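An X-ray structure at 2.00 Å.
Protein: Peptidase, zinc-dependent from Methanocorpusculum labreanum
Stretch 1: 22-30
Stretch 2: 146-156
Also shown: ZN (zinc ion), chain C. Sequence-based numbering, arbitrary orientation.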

ATOM      1  N   GLU A  22      11.214  -3.140   6.193  1.00 18.77           N
ATOM      2  CA  GLU A  22      10.595  -2.393   7.290  1.00 17.93           C
ATOM      3  C   GLU A  22       9.084  -2.643   7.397  1.00 21.21           C
ATOM      4  O   GLU A  22       8.517  -2.608   8.493  1.00 21.07           O
ATOM      5  CB  GLU A  22      10.843  -0.901   7.108  1.00 16.37           C
ATOM      6  CG  GLU A  22      12.300  -0.515   7.018  1.00 15.08           C
ATOM      7  CD  GLU A  22      12.537   0.943   7.398  1.00 21.17           C
ATOM      8  OE1 GLU A  22      11.580   1.615   7.842  1.00 22.49           O
ATOM      9  OE2 GLU A  22      13.685   1.406   7.278  1.00 21.04           O
ATOM     10  N   LEU A  23       8.429  -2.868   6.259  1.00 16.26           N
ATOM     11  CA  LEU A  23       7.028  -3.235   6.278  1.00 15.82           C
ATOM     12  C   LEU A  23       6.946  -4.563   6.996  1.00 19.90           C
ATOM     13  O   LEU A  23       6.097  -4.759   7.861  1.00 19.54           O
ATOM     14  CB  LEU A  23       6.455  -3.367   4.866  1.00 19.40           C
ATOM     15  CG  LEU A  23       5.917  -2.107   4.180  1.00 21.70           C
ATOM     16  CD1 LEU A  23       5.344  -2.444   2.800  1.00 20.34           C
ATOM     17  CD2 LEU A  23       4.854  -1.456   5.064  1.00 25.06           C
ATOM     18  N   SER A  24       7.839  -5.481   6.650  1.00 18.85           N
ATOM     19  CA  SER A  24       7.819  -6.794   7.287  1.00 18.77           C
ATOM     20  C   SER A  24       8.073  -6.703   8.800  1.00 19.62           C
ATOM     21  O   SER A  24       7.449  -7.421   9.571  1.00 21.44           O
ATOM     22  CB  SER A  24       8.841  -7.722   6.642  1.00 26.87           C
ATOM     23  OG  SER A  24       8.964  -8.910   7.399  1.00 38.11           O
ATOM     24  N   ALA A  25       8.984  -5.827   9.224  1.00 22.12           N
ATOM     25  CA  ALA A  25       9.302  -5.700  10.648  1.00 21.70           C
ATOM     26  C   ALA A  25       8.158  -5.098  11.441  1.00 19.17           C
ATOM     27  O   ALA A  25       7.821  -5.588  12.503  1.00 21.78           O
ATOM     28  CB  ALA A  25      10.573  -4.887  10.864  1.00 17.19           C
ATOM     29  N   VAL A  26       7.554  -4.039  10.916  1.00 21.39           N
ATOM     30  CA  VAL A  26       6.501  -3.328  11.634  1.00 26.15           C
ATOM     31  C   VAL A  26       5.198  -4.149  11.698  1.00 26.37           C
ATOM     32  O   VAL A  26       4.481  -4.115  12.700  1.00 20.76           O
ATOM     33  CB  VAL A  26       6.274  -1.881  11.067  1.00 28.45           C
ATOM     34  CG1 VAL A  26       5.676  -1.910   9.660  1.00 19.93           C
ATOM     35  CG2 VAL A  26       5.398  -1.077  12.012  1.00 34.65           C
ATOM     36  N   LEU A  27       4.925  -4.906  10.636  1.00 22.00           N
ATOM     37  CA  LEU A  27       3.773  -5.802  10.580  1.00 20.45           C
ATOM     38  C   LEU A  27       4.055  -7.120  11.328  1.00 26.18           C
ATOM     39  O   LEU A  27       3.126  -7.816  11.757  1.00 23.79           O
ATOM     40  CB  LEU A  27       3.408  -6.099   9.125  1.00 12.09           C
ATOM     41  CG  LEU A  27       2.888  -4.935   8.273  1.00 19.11           C
ATOM     42  CD1 LEU A  27       2.970  -5.274   6.786  1.00 21.71           C
ATOM     43  CD2 LEU A  27       1.462  -4.550   8.651  1.00 17.06           C
ATOM     44  N   GLU A  28       5.337  -7.450  11.482  1.00 22.87           N
ATOM     45  CA  GLU A  28       5.739  -8.719  12.082  1.00 27.45           C
ATOM     46  C   GLU A  28       5.199  -9.862  11.236  1.00 29.38           C
ATOM     47  O   GLU A  28       4.636 -10.822  11.771  1.00 28.26           O
ATOM     48  CB  GLU A  28       5.224  -8.842  13.524  1.00 28.83           C
ATOM     49  CG  GLU A  28       6.070  -8.121  14.556  1.00 38.15           C
ATOM     50  CD  GLU A  28       5.394  -8.027  15.930  1.00 45.86           C
ATOM     51  OE1 GLU A  28       4.199  -8.369  16.044  1.00 52.27           O
ATOM     52  OE2 GLU A  28       6.058  -7.606  16.897  1.00 45.69           O
HETATM   53  N   MSE A  29       5.382  -9.743   9.920  1.00 24.52           N
HETATM   54  CA  MSE A  29       4.890 -10.706   8.938  1.00 27.14           C
HETATM   55  C   MSE A  29       5.805 -10.680   7.711  1.00 24.74           C
HETATM   56  O   MSE A  29       6.306  -9.620   7.325  1.00 23.28           O
HETATM   57  CB  MSE A  29       3.461 -10.348   8.494  1.00 33.24           C
HETATM   58  CG  MSE A  29       2.425 -10.232   9.626  1.00 42.95           C
HETATM   59 SE   MSE A  29       0.562 -10.006   8.964  1.00 70.86          SE
HETATM   60  CE  MSE A  29       0.638  -8.159   8.383  1.00 35.22           C
ATOM     61  N   PRO A  30       6.028 -11.847   7.089  1.00 27.16           N
ATOM     62  CA  PRO A  30       6.869 -11.902   5.884  1.00 25.51           C
ATOM     63  C   PRO A  30       6.198 -11.149   4.749  1.00 22.10           C
ATOM     64  O   PRO A  30       4.985 -11.236   4.591  1.00 19.68           O
ATOM     65  CB  PRO A  30       6.912 -13.388   5.550  1.00 27.73           C
ATOM     66  CG  PRO A  30       5.664 -13.939   6.152  1.00 31.58           C
ATOM     67  CD  PRO A  30       5.444 -13.157   7.422  1.00 28.22           C
ATOM     68  N   GLU A 146       2.594   4.603   5.658  1.00 21.41           N
ATOM     69  CA  GLU A 146       1.288   4.671   5.002  1.00 21.99           C
ATOM     70  C   GLU A 146       0.963   3.321   4.378  1.00 21.74           C
ATOM     71  O   GLU A 146      -0.201   2.931   4.292  1.00 20.21           O
ATOM     72  CB  GLU A 146       1.241   5.795   3.968  1.00 25.57           C
ATOM     73  CG  GLU A 146       0.010   5.773   3.078  1.00 41.70           C
ATOM     74  CD  GLU A 146      -1.264   6.177   3.805  1.00 51.21           C
ATOM     75  OE1 GLU A 146      -1.178   6.597   4.983  1.00 55.64           O
ATOM     76  OE2 GLU A 146      -2.352   6.085   3.193  1.00 50.11           O
ATOM     77  N   GLY A 147       1.997   2.594   3.969  1.00 24.21           N
ATOM     78  CA  GLY A 147       1.822   1.231   3.493  1.00 22.64           C
ATOM     79  C   GLY A 147       1.361   0.268   4.583  1.00 23.33           C
ATOM     80  O   GLY A 147       0.477  -0.552   4.352  1.00 19.13           O
ATOM     81  N   ALA A 148       1.959   0.348   5.772  1.00 23.60           N
ATOM     82  CA  ALA A 148       1.542  -0.529   6.865  1.00 17.89           C
ATOM     83  C   ALA A 148       0.129  -0.158   7.319  1.00 15.78           C
ATOM     84  O   ALA A 148      -0.632  -1.010   7.766  1.00 18.44           O
ATOM     85  CB  ALA A 148       2.528  -0.475   8.035  1.00  9.64           C
ATOM     86  N   HIS A 149      -0.213   1.119   7.190  1.00 15.93           N
ATOM     87  CA  HIS A 149      -1.557   1.604   7.494  1.00 20.92           C
ATOM     88  C   HIS A 149      -2.595   0.918   6.599  1.00 21.59           C
ATOM     89  O   HIS A 149      -3.507   0.266   7.088  1.00 20.69           O
ATOM     90  CB  HIS A 149      -1.609   3.119   7.286  1.00 25.84           C
ATOM     91  CG  HIS A 149      -2.970   3.709   7.471  1.00 34.65           C
ATOM     92  ND1 HIS A 149      -3.365   4.313   8.645  1.00 42.76           N
ATOM     93  CD2 HIS A 149      -4.030   3.784   6.633  1.00 33.20           C
ATOM     94  CE1 HIS A 149      -4.612   4.728   8.525  1.00 38.51           C
ATOM     95  NE2 HIS A 149      -5.036   4.423   7.314  1.00 33.85           N
ATOM     96  N   GLU A 150      -2.435   1.066   5.288  1.00 16.17           N
ATOM     97  CA  GLU A 150      -3.319   0.445   4.319  1.00 17.28           C
ATOM     98  C   GLU A 150      -3.417  -1.060   4.511  1.00 19.04           C
ATOM     99  O   GLU A 150      -4.508  -1.607   4.450  1.00 17.60           O
ATOM    100  CB  GLU A 150      -2.861   0.740   2.892  1.00 18.61           C
ATOM    101  CG  GLU A 150      -2.702   2.223   2.558  1.00 21.58           C
ATOM    102  CD  GLU A 150      -3.932   3.040   2.902  1.00 32.99           C
ATOM    103  OE1 GLU A 150      -4.935   2.472   3.384  1.00 37.24           O
ATOM    104  OE2 GLU A 150      -3.905   4.265   2.687  1.00 39.31           O
ATOM    105  N   ILE A 151      -2.281  -1.718   4.740  1.00 13.03           N
ATOM    106  CA  ILE A 151      -2.249  -3.165   4.941  1.00 16.79           C
ATOM    107  C   ILE A 151      -2.938  -3.585   6.240  1.00 23.68           C
ATOM    108  O   ILE A 151      -3.515  -4.672   6.327  1.00 21.65           O
ATOM    109  CB  ILE A 151      -0.809  -3.713   4.958  1.00 13.71           C
ATOM    110  CG1 ILE A 151      -0.233  -3.725   3.531  1.00 16.31           C
ATOM    111  CG2 ILE A 151      -0.809  -5.135   5.507  1.00 14.31           C
ATOM    112  CD1 ILE A 151       1.291  -3.991   3.479  1.00 18.25           C
ATOM    113  N   GLY A 152      -2.857  -2.730   7.256  1.00 21.03           N
ATOM    114  CA  GLY A 152      -3.576  -2.969   8.487  1.00 16.26           C
ATOM    115  C   GLY A 152      -5.065  -3.059   8.204  1.00 21.11           C
ATOM    116  O   GLY A 152      -5.724  -3.967   8.698  1.00 24.35           O
ATOM    117  N   HIS A 153      -5.594  -2.123   7.411  1.00 20.80           N
ATOM    118  CA  HIS A 153      -6.996  -2.188   6.971  1.00 23.93           C
ATOM    119  C   HIS A 153      -7.365  -3.543   6.347  1.00 23.52           C
ATOM    120  O   HIS A 153      -8.439  -4.077   6.573  1.00 23.61           O
ATOM    121  CB  HIS A 153      -7.278  -1.126   5.919  1.00 20.27           C
ATOM    122  CG  HIS A 153      -7.379   0.260   6.453  1.00 21.81           C
ATOM    123  ND1 HIS A 153      -8.104   0.573   7.581  1.00 23.22           N
ATOM    124  CD2 HIS A 153      -6.894   1.433   5.977  1.00 20.91           C
ATOM    125  CE1 HIS A 153      -8.037   1.875   7.793  1.00 22.38           C
ATOM    126  NE2 HIS A 153      -7.314   2.418   6.832  1.00 23.43           N
ATOM    127  N   LEU A 154      -6.478  -4.076   5.518  1.00 21.20           N
ATOM    128  CA  LEU A 154      -6.734  -5.370   4.896  1.00 18.13           C
ATOM    129  C   LEU A 154      -6.937  -6.472   5.956  1.00 23.99           C
ATOM    130  O   LEU A 154      -7.558  -7.509   5.692  1.00 22.57           O
ATOM    131  CB  LEU A 154      -5.590  -5.715   3.935  1.00 18.50           C
ATOM    132  CG  LEU A 154      -5.825  -5.382   2.456  1.00 21.65           C
ATOM    133  CD1 LEU A 154      -6.835  -4.256   2.231  1.00 19.85           C
ATOM    134  CD2 LEU A 154      -4.524  -5.127   1.728  1.00 14.93           C
ATOM    135  N   PHE A 155      -6.429  -6.241   7.163  1.00 20.36           N
ATOM    136  CA  PHE A 155      -6.586  -7.210   8.235  1.00 23.09           C
ATOM    137  C   PHE A 155      -7.717  -6.861   9.199  1.00 24.38           C
ATOM    138  O   PHE A 155      -7.860  -7.489  10.238  1.00 28.17           O
ATOM    139  CB  PHE A 155      -5.266  -7.408   8.982  1.00 25.09           C
ATOM    140  CG  PHE A 155      -4.276  -8.238   8.223  1.00 30.44           C
ATOM    141  CD1 PHE A 155      -4.283  -9.624   8.338  1.00 32.07           C
ATOM    142  CD2 PHE A 155      -3.350  -7.642   7.369  1.00 27.56           C
ATOM    143  CE1 PHE A 155      -3.367 -10.392   7.634  1.00 32.46           C
ATOM    144  CE2 PHE A 155      -2.438  -8.399   6.665  1.00 26.03           C
ATOM    145  CZ  PHE A 155      -2.442  -9.778   6.796  1.00 30.33           C
ATOM    146  N   GLY A 156      -8.511  -5.852   8.849  1.00 23.41           N
ATOM    147  CA  GLY A 156      -9.690  -5.498   9.618  1.00 27.02           C
ATOM    148  C   GLY A 156      -9.560  -4.330  10.584  1.00 32.19           C
ATOM    149  O   GLY A 156     -10.543  -3.932  11.200  1.00 29.74           O
TER
HETATM  150 ZN    ZN C 212      -7.014   4.552   6.368  1.00 38.63          ZN
HETATM  151  O   HOH W   1      -6.862   4.559   4.004  1.00 23.59           O

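Each stretch includes part of a helix that begins earlier in the chain. Their axes cross at 52° and approach to 10.0 Å. The backbones come nearest at L23 and A148, with CA atoms 6.1 Å apart. E28 leaves the first helix with positive phi, and the chain then extends through M29. S24 holds this turn: S24 O accepts from M29 N at 3.1 Å, and S24 OG donates to M29 O at 2.8 Å.

No hydrogen bond joins the stretches; the contact is apolar. The CA-to-CB bonds of L23, V26, L27 and M29 point toward the second stretch. L23 CD2 lies 3.5 Å from A148 N and 3.9 Å from G147 C, so the leucine packs against backbone. G147 has no side chain, and a CB there would sit 3.5 Å from L23 CD2. V26 CG1 meets A148 CB at 3.8 Å. L27 CD2 reaches I151 CG2 at 3.9 Å. M29, a selenomethionine, packs against F155, with M29 CE 3.5 Å from F155 CE2. M29 SE lies 4.3 Å from the centroid of the F155 ring, in an oblique approach.

The zinc ligands H149 and H153 take no part in this contact. The CA-to-CB bond of H149 points away from the first stretch. H149 NE2 and H153 NE2 each bind ZN at 2.2 Å. Water 1 also binds the metal and donates to E150 OE1 at 2.9 Å.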